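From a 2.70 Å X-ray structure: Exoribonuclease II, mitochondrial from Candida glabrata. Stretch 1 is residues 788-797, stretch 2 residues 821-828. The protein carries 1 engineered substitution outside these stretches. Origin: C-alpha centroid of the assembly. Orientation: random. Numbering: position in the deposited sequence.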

# COMPACT_ATOMS: atom_id res chain seq x y z
N TYR A 788 -2.44 6.12 14.83
CA TYR A 788 -3.02 6.88 13.72
C TYR A 788 -3.54 8.23 14.14
O TYR A 788 -4.29 8.86 13.40
CB TYR A 788 -4.13 6.08 13.06
CG TYR A 788 -3.59 4.84 12.41
CD1 TYR A 788 -2.41 4.89 11.68
CD2 TYR A 788 -4.24 3.63 12.54
CE1 TYR A 788 -1.90 3.75 11.08
CE2 TYR A 788 -3.75 2.49 11.95
CZ TYR A 788 -2.58 2.55 11.22
OH TYR A 788 -2.09 1.40 10.63
N ALA A 789 -3.16 8.68 15.31
CA ALA A 789 -3.43 10.03 15.75
C ALA A 789 -2.12 10.77 15.54
O ALA A 789 -1.28 10.84 16.44
CB ALA A 789 -3.89 10.06 17.20
N ARG A 790 -1.91 11.27 14.32
CA ARG A 790 -0.79 12.13 14.00
C ARG A 790 -1.30 13.55 13.75
O ARG A 790 -2.28 13.74 13.02
CB ARG A 790 -0.03 11.62 12.78
CG ARG A 790 1.01 10.60 13.10
CD ARG A 790 1.19 9.65 11.94
NE ARG A 790 2.18 8.60 12.20
CZ ARG A 790 3.50 8.77 12.14
NH1 ARG A 790 4.03 9.95 11.80
NH2 ARG A 790 4.30 7.75 12.40
N GLY A 791 -0.65 14.54 14.36
CA GLY A 791 -1.08 15.91 14.19
C GLY A 791 0.04 16.92 14.01
O GLY A 791 1.15 16.56 13.60
N THR A 792 -0.26 18.19 14.26
CA THR A 792 0.71 19.29 14.22
C THR A 792 0.55 20.17 15.46
O THR A 792 -0.58 20.41 15.91
CB THR A 792 0.50 20.13 12.97
OG1 THR A 792 -0.90 20.27 12.74
CG2 THR A 792 1.13 19.48 11.76
N LEU A 793 1.67 20.68 15.99
CA LEU A 793 1.68 21.52 17.19
C LEU A 793 2.29 22.88 16.87
O LEU A 793 3.34 22.97 16.23
CB LEU A 793 2.46 20.86 18.32
CG LEU A 793 2.56 21.59 19.67
CD1 LEU A 793 1.29 21.49 20.48
CD2 LEU A 793 3.72 21.08 20.50
N LYS A 794 1.63 23.95 17.34
CA LYS A 794 2.14 25.31 17.17
C LYS A 794 3.11 25.60 18.31
O LYS A 794 2.71 25.69 19.48
CB LYS A 794 1.01 26.33 17.13
N LEU A 795 4.39 25.72 17.97
CA LEU A 795 5.41 25.91 18.98
C LEU A 795 5.23 27.25 19.68
O LEU A 795 4.88 28.26 19.05
CB LEU A 795 6.79 25.83 18.34
N ASP A 796 5.45 27.25 21.00
CA ASP A 796 5.45 28.48 21.80
C ASP A 796 6.65 29.34 21.41
O ASP A 796 7.79 28.89 21.58
CB ASP A 796 5.48 28.10 23.28
CG ASP A 796 5.51 29.31 24.22
OD1 ASP A 796 5.45 30.46 23.74
OD2 ASP A 796 5.60 29.08 25.44
N PRO A 797 6.45 30.56 20.90
CA PRO A 797 7.60 31.40 20.48
C PRO A 797 8.49 31.85 21.64
O PRO A 797 9.61 32.31 21.39
CB PRO A 797 6.94 32.59 19.77
CG PRO A 797 5.55 32.14 19.45
CD PRO A 797 5.17 31.22 20.58
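Stretch 2, residues 821-828: DGILTLTH

The carbonyl of Leu824 lies so close over Gly791 that its O is 3.2 Å from Gly791 CA; a beta carbon built on this glycine would point toward stretch 2 and clash with that same oxygen. Around this tight spot, residues 823-827 form an extended strand that runs parallel to strand 790-794, the two axes crossing at -31° and approaching to 4.6 Å. The register is simple: Thr792 pairs with Thr825 (CA to CA 5.0 Å), Leu793 with Leu826 (CA to CA 4.7 Å) and Lys794 with Thr827 (CA to CA 5.2 Å). Leu824 O accepts two hydrogen bonds from one residue, from Thr792 N at 2.8 Å and from Thr792 OG1 at 3.2 Å. Thr792 O receives a weak, bent bond from Leu826 N at 3.0 Å and a CA-H contact from Thr825 CA at 3.3 Å, while Lys794 N reaches Leu826 O at 3.1 Å in a nearly straight bond. Alternation puts the leucine pair on one face, with Leu793 CD1 packed 3.5 Å from Leu826 CB, and the side chains of Thr792, Lys794, Thr825 and Thr827 on the other. Further along, His828, modelled only to CB, continues alongside stretch 1, its O 3.3 Å from Asp796 CB. The contact buries 494 Å² in all.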

# COMPACT_ATOMS: atom_id res chain seq x y z
N ASP A 821 -10.44 14.58 7.18
CA ASP A 821 -9.31 15.23 6.57
C ASP A 821 -7.98 14.76 7.14
O ASP A 821 -6.95 14.94 6.48
CB ASP A 821 -9.41 16.75 6.78
CG ASP A 821 -10.76 17.32 6.39
OD1 ASP A 821 -11.70 17.28 7.20
OD2 ASP A 821 -10.85 17.91 5.29
N GLY A 822 -7.99 14.14 8.32
CA GLY A 822 -6.76 13.71 8.94
C GLY A 822 -6.04 14.83 9.65
O GLY A 822 -4.81 14.79 9.79
N ILE A 823 -6.76 15.85 10.09
CA ILE A 823 -6.14 17.05 10.62
C ILE A 823 -6.28 17.01 12.12
O ILE A 823 -7.35 16.69 12.65
CB ILE A 823 -6.77 18.32 10.05
CG1 ILE A 823 -6.27 18.55 8.63
CG2 ILE A 823 -6.42 19.51 10.92
CD1 ILE A 823 -7.27 19.30 7.79
N LEU A 824 -5.19 17.31 12.79
CA LEU A 824 -5.18 17.36 14.24
C LEU A 824 -4.20 18.43 14.64
O LEU A 824 -3.04 18.39 14.20
CB LEU A 824 -4.79 16.00 14.76
CG LEU A 824 -4.70 15.81 16.25
CD1 LEU A 824 -6.10 15.65 16.76
CD2 LEU A 824 -3.89 14.54 16.49
N THR A 825 -4.66 19.42 15.39
CA THR A 825 -3.89 20.62 15.67
C THR A 825 -3.87 20.87 17.17
O THR A 825 -4.81 20.50 17.89
CB THR A 825 -4.45 21.85 14.92
OG1 THR A 825 -5.82 22.08 15.30
CG2 THR A 825 -4.38 21.61 13.40
N LEU A 826 -2.77 21.44 17.66
CA LEU A 826 -2.57 21.58 19.10
C LEU A 826 -1.77 22.83 19.43
O LEU A 826 -1.16 23.46 18.55
CB LEU A 826 -1.86 20.34 19.65
CG LEU A 826 -2.39 18.95 19.31
CD1 LEU A 826 -1.87 18.46 17.97
CD2 LEU A 826 -2.02 17.97 20.39
N THR A 827 -1.76 23.20 20.73
CA THR A 827 -1.00 24.36 21.20
C THR A 827 -0.16 24.05 22.45
O THR A 827 -0.54 23.22 23.29
CB THR A 827 -1.93 25.55 21.48
N HIS A 828 0.97 24.76 22.55
CA HIS A 828 1.87 24.72 23.72
C HIS A 828 2.14 26.14 24.21
O HIS A 828 2.32 27.06 23.40
CB HIS A 828 3.19 24.03 23.39